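Glycosyl transferase (Staphylococcus aureus, PDB 5TZJ) is a family 2 glycosyl transferase with a TarS-type linker domain, captured here with uridine-diphosphate-N-acetylglucosamine in its pocket. Local coordinates at residues M132-L142 / Y186-D197. Numbering follows the deposited sequence.
Sequences MFKETAPEVTL and YLNANRISVLSD
Val194 packs against segment 132-142, and its two methyls divide the work. CG1, anti to the backbone N (chi1 -176°), reaches Phe133 CD1 at 3.6 Å, while CG2 meets both methyls of Val140. Ile192 CG2 extends this apolar face, lying 3.7 Å from Val140 CG2; beta-branched residues suit it because they fill the space close to an extended backbone. Further along, Leu142 spreads its methyls over the end of helix 177-188, CD2 against Tyr186 and CD1 against Leu187. Two nearly straight backbone bonds, Ala137 N to Val194 O (2.7 Å) and Val194 N to Ala137 O, clamp the middle. Hydroxyls on short side chains tie the loops: Ser196 OG donates to Phe133 O from above the carbonyl plane, and Thr136 OG1 accepts from Ser196 N (2.8 Å) while donating to Asp197 OD1. Ser193 OG, which also bonds Ser113, holds Pro138 O at 2.6 Å where the chain turns its corner.

Pairing loosens at Val140: its N bonds Ile192 O, but the return link passes through a water. On the solvent side Glu139 OE2 bridges to Arg191 NE at 2.8 Å, planes 67° apart; long charged chains can pair there while staying near water. The result is a short antiparallel segment along strand 192-195, which also pairs in parallel with 115-122 in the mixed sheet of a family 2 glycosyl transferase (GT-A) fold.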
ATOM      1  N   MET A 132       3.906  -8.268  -9.922  1.00 46.61           N
ATOM      2  CA  MET A 132       3.814  -7.203 -10.914  1.00 46.21           C
ATOM      3  C   MET A 132       5.174  -6.790 -11.489  1.00 44.17           C
ATOM      4  O   MET A 132       5.239  -5.860 -12.292  1.00 41.46           O
ATOM      5  CB  MET A 132       3.096  -5.974 -10.316  1.00 43.50           C
ATOM      6  CG  MET A 132       3.865  -5.185  -9.243  1.00 35.79           C
ATOM      7  SD  MET A 132       4.184  -6.177  -7.772  1.00 34.32           S
ATOM      8  CE  MET A 132       2.480  -6.513  -7.242  1.00 31.18           C
ATOM      9  N   PHE A 133       6.259  -7.452 -11.110  1.00 45.98           N
ATOM     10  CA  PHE A 133       7.588  -7.022 -11.520  1.00 46.51           C
ATOM     11  C   PHE A 133       8.284  -8.036 -12.419  1.00 51.64           C
ATOM     12  O   PHE A 133       9.508  -7.985 -12.565  1.00 51.98           O
ATOM     13  CB  PHE A 133       8.454  -6.726 -10.296  1.00 48.01           C
ATOM     14  CG  PHE A 133       8.077  -5.460  -9.575  1.00 43.86           C
ATOM     15  CD1 PHE A 133       8.235  -4.224 -10.186  1.00 42.94           C
ATOM     16  CD2 PHE A 133       7.571  -5.505  -8.282  1.00 39.79           C
ATOM     17  CE1 PHE A 133       7.888  -3.052  -9.517  1.00 37.95           C
ATOM     18  CE2 PHE A 133       7.226  -4.342  -7.600  1.00 36.11           C
ATOM     19  CZ  PHE A 133       7.381  -3.121  -8.223  1.00 38.35           C
ATOM     20  N   LYS A 134       7.534  -8.958 -13.028  1.00 53.75           N
ATOM     21  CA  LYS A 134       8.175  -9.966 -13.875  1.00 60.48           C
ATOM     22  C   LYS A 134       8.647  -9.400 -15.204  1.00 62.74           C
ATOM     23  O   LYS A 134       9.402 -10.073 -15.909  1.00 67.06           O
ATOM     24  CB  LYS A 134       7.225 -11.141 -14.135  1.00 62.76           C
ATOM     25  CG  LYS A 134       6.837 -11.947 -12.892  1.00 65.50           C
ATOM     26  CD  LYS A 134       8.043 -12.647 -12.273  1.00 71.30           C
ATOM     27  CE  LYS A 134       8.026 -12.585 -10.745  1.00 73.12           C
ATOM     28  NZ  LYS A 134       6.762 -13.128 -10.130  1.00 76.01           N
ATOM     29  N   GLU A 135       8.238  -8.188 -15.555  1.00 61.75           N
ATOM     30  CA  GLU A 135       8.524  -7.615 -16.858  1.00 63.11           C
ATOM     31  C   GLU A 135       8.545  -6.099 -16.728  1.00 57.61           C
ATOM     32  O   GLU A 135       7.829  -5.523 -15.902  1.00 53.28           O
ATOM     33  CB  GLU A 135       7.467  -8.056 -17.879  1.00 69.32           C
ATOM     34  CG  GLU A 135       7.965  -8.140 -19.319  1.00 78.70           C
ATOM     35  CD  GLU A 135       6.951  -8.816 -20.239  1.00 85.22           C
ATOM     36  OE1 GLU A 135       7.268  -9.007 -21.440  1.00 89.83           O
ATOM     37  OE2 GLU A 135       5.838  -9.160 -19.758  1.00 84.83           O
ATOM     38  N   THR A 136       9.381  -5.455 -17.527  1.00 56.37           N
ATOM     39  CA  THR A 136       9.293  -4.012 -17.656  1.00 52.45           C
ATOM     40  C   THR A 136       8.151  -3.676 -18.601  1.00 51.35           C
ATOM     41  O   THR A 136       7.972  -4.329 -19.633  1.00 53.47           O
ATOM     42  CB  THR A 136      10.601  -3.434 -18.181  1.00 55.70           C
ATOM     43  OG1 THR A 136      11.648  -3.653 -17.222  1.00 48.25           O
ATOM     44  CG2 THR A 136      10.453  -1.954 -18.441  1.00 56.44           C
ATOM     45  N   ALA A 137       7.353  -2.682 -18.238  1.00 47.48           N
ATOM     46  CA  ALA A 137       6.197  -2.350 -19.053  1.00 48.69           C
ATOM     47  C   ALA A 137       5.971  -0.847 -19.100  1.00 49.22           C
ATOM     48  O   ALA A 137       5.805  -0.207 -18.055  1.00 50.86           O
ATOM     49  CB  ALA A 137       4.949  -3.051 -18.518  1.00 44.13           C
ATOM     50  N   PRO A 138       5.945  -0.246 -20.288  1.00 52.34           N
ATOM     51  CA  PRO A 138       5.741   1.213 -20.364  1.00 52.80           C
ATOM     52  C   PRO A 138       4.352   1.651 -19.941  1.00 50.26           C
ATOM     53  O   PRO A 138       4.179   2.783 -19.480  1.00 49.80           O
ATOM     54  CB  PRO A 138       5.991   1.527 -21.848  1.00 54.29           C
ATOM     55  CG  PRO A 138       6.629   0.295 -22.411  1.00 55.84           C
ATOM     56  CD  PRO A 138       6.138  -0.848 -21.613  1.00 53.73           C
ATOM     57  N   GLU A 139       3.351   0.798 -20.079  1.00 52.32           N
ATOM     58  CA  GLU A 139       1.981   1.194 -19.787  1.00 52.82           C
ATOM     59  C   GLU A 139       1.275  -0.004 -19.187  1.00 49.67           C
ATOM     60  O   GLU A 139       1.253  -1.063 -19.811  1.00 44.35           O
ATOM     61  CB  GLU A 139       1.255   1.669 -21.051  1.00 60.38           C
ATOM     62  CG  GLU A 139      -0.168   2.140 -20.780  1.00 64.99           C
ATOM     63  CD  GLU A 139      -0.515   3.387 -21.568  1.00 72.11           C
ATOM     64  OE1 GLU A 139      -0.888   3.258 -22.749  1.00 72.20           O
ATOM     65  OE2 GLU A 139      -0.397   4.505 -20.999  1.00 75.65           O
ATOM     66  N   VAL A 140       0.730   0.166 -17.981  1.00 44.05           N
ATOM     67  CA  VAL A 140      -0.091  -0.851 -17.328  1.00 42.95           C
ATOM     68  C   VAL A 140      -1.309  -0.168 -16.722  1.00 40.36           C
ATOM     69  O   VAL A 140      -1.320   1.046 -16.476  1.00 38.46           O
ATOM     70  CB  VAL A 140       0.671  -1.623 -16.216  1.00 41.64           C
ATOM     71  CG1 VAL A 140       1.862  -2.358 -16.790  1.00 44.09           C
ATOM     72  CG2 VAL A 140       1.116  -0.639 -15.105  1.00 38.70           C
ATOM     73  N   THR A 141      -2.331  -0.976 -16.436  1.00 41.45           N
ATOM     74  CA  THR A 141      -3.570  -0.480 -15.856  1.00 38.69           C
ATOM     75  C   THR A 141      -3.923  -1.263 -14.596  1.00 38.13           C
ATOM     76  O   THR A 141      -3.383  -2.342 -14.317  1.00 38.23           O
ATOM     77  CB  THR A 141      -4.754  -0.552 -16.845  1.00 42.17           C
ATOM     78  OG1 THR A 141      -5.312  -1.872 -16.835  1.00 43.69           O
ATOM     79  CG2 THR A 141      -4.293  -0.235 -18.282  1.00 47.23           C
ATOM     80  N   LEU A 142      -4.842  -0.675 -13.829  1.00 35.42           N
ATOM     81  CA  LEU A 142      -5.362  -1.320 -12.638  1.00 36.82           C
ATOM     82  C   LEU A 142      -6.025  -2.638 -12.957  1.00 38.54           C
ATOM     83  O   LEU A 142      -6.053  -3.523 -12.101  1.00 40.02           O
ATOM     84  CB  LEU A 142      -6.366  -0.407 -11.939  1.00 37.00           C
ATOM     85  CG  LEU A 142      -5.804   0.706 -11.063  1.00 34.35           C
ATOM     86  CD1 LEU A 142      -6.909   1.698 -10.645  1.00 34.54           C
ATOM     87  CD2 LEU A 142      -5.112   0.110  -9.830  1.00 32.09           C
ATOM     88  N   TYR A 186      -2.824   6.006  -8.359  1.00 23.38           N
ATOM     89  CA  TYR A 186      -3.176   5.131  -9.484  1.00 25.81           C
ATOM     90  C   TYR A 186      -4.412   5.648 -10.208  1.00 31.60           C
ATOM     91  O   TYR A 186      -4.448   5.713 -11.451  1.00 35.14           O
ATOM     92  CB  TYR A 186      -3.434   3.709  -8.994  1.00 28.88           C
ATOM     93  CG  TYR A 186      -2.234   2.849  -8.611  1.00 27.09           C
ATOM     94  CD1 TYR A 186      -0.980   3.099  -9.098  1.00 24.02           C
ATOM     95  CD2 TYR A 186      -2.408   1.735  -7.775  1.00 26.88           C
ATOM     96  CE1 TYR A 186       0.112   2.244  -8.748  1.00 30.52           C
ATOM     97  CE2 TYR A 186      -1.368   0.873  -7.445  1.00 24.63           C
ATOM     98  CZ  TYR A 186      -0.098   1.138  -7.932  1.00 27.87           C
ATOM     99  OH  TYR A 186       0.925   0.291  -7.564  1.00 23.61           O
ATOM    100  N   LEU A 187      -5.456   5.990  -9.448  1.00 27.45           N
ATOM    101  CA  LEU A 187      -6.725   6.393 -10.051  1.00 30.49           C
ATOM    102  C   LEU A 187      -6.606   7.684 -10.889  1.00 33.79           C
ATOM    103  O   LEU A 187      -7.369   7.880 -11.840  1.00 34.68           O
ATOM    104  CB  LEU A 187      -7.780   6.545  -8.953  1.00 26.19           C
ATOM    105  CG  LEU A 187      -8.374   5.253  -8.333  1.00 26.64           C
ATOM    106  CD1 LEU A 187      -9.153   5.549  -7.049  1.00 25.87           C
ATOM    107  CD2 LEU A 187      -9.266   4.447  -9.329  1.00 27.59           C
ATOM    108  N   ASN A 188      -5.681   8.579 -10.552  1.00 29.96           N
ATOM    109  CA  ASN A 188      -5.560   9.858 -11.237  1.00 30.60           C
ATOM    110  C   ASN A 188      -4.517   9.883 -12.347  1.00 36.66           C
ATOM    111  O   ASN A 188      -4.484  10.849 -13.116  1.00 38.93           O
ATOM    112  CB  ASN A 188      -5.216  10.970 -10.225  1.00 30.42           C
ATOM    113  CG  ASN A 188      -6.416  11.373  -9.408  1.00 36.08           C
ATOM    114  OD1 ASN A 188      -7.297  12.097  -9.891  1.00 39.87           O
ATOM    115  ND2 ASN A 188      -6.484  10.883  -8.179  1.00 35.50           N
ATOM    116  N   ALA A 189      -3.666   8.872 -12.454  1.00 37.19           N
ATOM    117  CA  ALA A 189      -2.535   8.981 -13.355  1.00 39.65           C
ATOM    118  C   ALA A 189      -2.995   8.698 -14.774  1.00 42.61           C
ATOM    119  O   ALA A 189      -3.888   7.886 -15.001  1.00 42.13           O
ATOM    120  CB  ALA A 189      -1.428   8.003 -12.965  1.00 37.89           C
ATOM    121  N   ASN A 190      -2.398   9.389 -15.729  1.00 41.85           N
ATOM    122  CA  ASN A 190      -2.681   9.062 -17.116  1.00 45.91           C
ATOM    123  C   ASN A 190      -1.903   7.842 -17.568  1.00 44.13           C
ATOM    124  O   ASN A 190      -2.370   7.106 -18.439  1.00 42.00           O
ATOM    125  CB  ASN A 190      -2.367  10.249 -18.019  1.00 57.79           C
ATOM    126  CG  ASN A 190      -3.299  11.406 -17.775  1.00 65.53           C
ATOM    127  OD1 ASN A 190      -4.499  11.206 -17.527  1.00 66.32           O
ATOM    128  ND2 ASN A 190      -2.760  12.629 -17.823  1.00 68.82           N
ATOM    129  N   ARG A 191      -0.741   7.593 -16.979  1.00 38.48           N
ATOM    130  CA  ARG A 191       0.065   6.449 -17.378  1.00 38.88           C
ATOM    131  C   ARG A 191       0.830   5.933 -16.171  1.00 42.99           C
ATOM    132  O   ARG A 191       1.459   6.716 -15.437  1.00 41.40           O
ATOM    133  CB  ARG A 191       1.050   6.808 -18.498  1.00 41.89           C
ATOM    134  CG  ARG A 191       2.159   5.796 -18.609  1.00 45.97           C
ATOM    135  CD  ARG A 191       2.891   5.892 -19.916  1.00 53.38           C
ATOM    136  NE  ARG A 191       1.953   5.957 -21.025  1.00 58.92           N
ATOM    137  CZ  ARG A 191       2.239   5.626 -22.279  1.00 64.85           C
ATOM    138  NH1 ARG A 191       3.452   5.189 -22.589  1.00 66.03           N
ATOM    139  NH2 ARG A 191       1.303   5.753 -23.207  1.00 67.56           N
ATOM    140  N   ILE A 192       0.779   4.620 -15.990  1.00 39.81           N
ATOM    141  CA  ILE A 192       1.453   3.900 -14.919  1.00 37.47           C
ATOM    142  C   ILE A 192       2.389   2.917 -15.592  1.00 39.76           C
ATOM    143  O   ILE A 192       1.976   2.195 -16.508  1.00 43.63           O
ATOM    144  CB  ILE A 192       0.441   3.145 -14.020  1.00 37.21           C
ATOM    145  CG1 ILE A 192      -0.632   4.079 -13.452  1.00 37.70           C
ATOM    146  CG2 ILE A 192       1.156   2.356 -12.894  1.00 29.72           C
ATOM    147  CD1 ILE A 192      -1.729   3.320 -12.633  1.00 33.59           C
ATOM    148  N   SER A 193       3.628   2.863 -15.150  1.00 36.95           N
ATOM    149  CA  SER A 193       4.618   2.039 -15.829  1.00 36.56           C
ATOM    150  C   SER A 193       5.331   1.191 -14.796  1.00 35.19           C
ATOM    151  O   SER A 193       5.231   1.428 -13.595  1.00 34.96           O
ATOM    152  CB  SER A 193       5.642   2.885 -16.596  1.00 38.73           C
ATOM    153  OG  SER A 193       5.002   3.932 -17.286  1.00 42.53           O
ATOM    154  N   VAL A 194       6.070   0.203 -15.275  1.00 36.85           N
ATOM    155  CA  VAL A 194       6.790  -0.726 -14.419  1.00 37.93           C
ATOM    156  C   VAL A 194       8.179  -0.876 -14.995  1.00 39.38           C
ATOM    157  O   VAL A 194       8.333  -1.263 -16.168  1.00 41.45           O
ATOM    158  CB  VAL A 194       6.103  -2.097 -14.318  1.00 41.24           C
ATOM    159  CG1 VAL A 194       6.863  -2.981 -13.329  1.00 43.56           C
ATOM    160  CG2 VAL A 194       4.639  -1.937 -13.874  1.00 36.89           C
ATOM    161  N   LEU A 195       9.185  -0.578 -14.182  1.00 38.71           N
ATOM    162  CA  LEU A 195      10.576  -0.729 -14.587  1.00 42.96           C
ATOM    163  C   LEU A 195      11.173  -1.876 -13.774  1.00 43.60           C
ATOM    164  O   LEU A 195      11.259  -1.791 -12.544  1.00 44.24           O
ATOM    165  CB  LEU A 195      11.325   0.591 -14.401  1.00 43.73           C
ATOM    166  CG  LEU A 195      12.790   0.715 -14.776  1.00 53.92           C
ATOM    167  CD1 LEU A 195      12.998   1.804 -15.780  1.00 60.18           C
ATOM    168  CD2 LEU A 195      13.451   1.144 -13.540  1.00 55.17           C
ATOM    169  N   SER A 196      11.521  -2.973 -14.458  1.00 43.85           N
ATOM    170  CA  SER A 196      12.007  -4.178 -13.797  1.00 45.86           C
ATOM    171  C   SER A 196      13.402  -4.607 -14.254  1.00 51.35           C
ATOM    172  O   SER A 196      13.764  -5.771 -14.075  1.00 56.36           O
ATOM    173  CB  SER A 196      11.025  -5.323 -14.021  1.00 46.81           C
ATOM    174  OG  SER A 196       9.887  -5.180 -13.207  1.00 43.62           O
ATOM    175  N   ASP A 197      14.211  -3.693 -14.803  1.00 51.34           N
ATOM    176  CA  ASP A 197      15.478  -4.104 -15.408  1.00 57.99           C
ATOM    177  C   ASP A 197      16.491  -4.615 -14.380  1.00 57.64           C
ATOM    178  O   ASP A 197      17.308  -5.494 -14.706  1.00 55.39           O
ATOM    179  CB  ASP A 197      16.057  -2.948 -16.224  1.00 63.48           C
ATOM    180  CG  ASP A 197      15.294  -2.730 -17.520  1.00 64.19           C
ATOM    181  OD1 ASP A 197      14.350  -3.500 -17.783  1.00 63.37           O
ATOM    182  OD2 ASP A 197      15.633  -1.810 -18.285  1.00 67.88           O
TER
HETATM  183  O   HOH W   1      -1.494   3.355 -17.406  1.00 38.51           O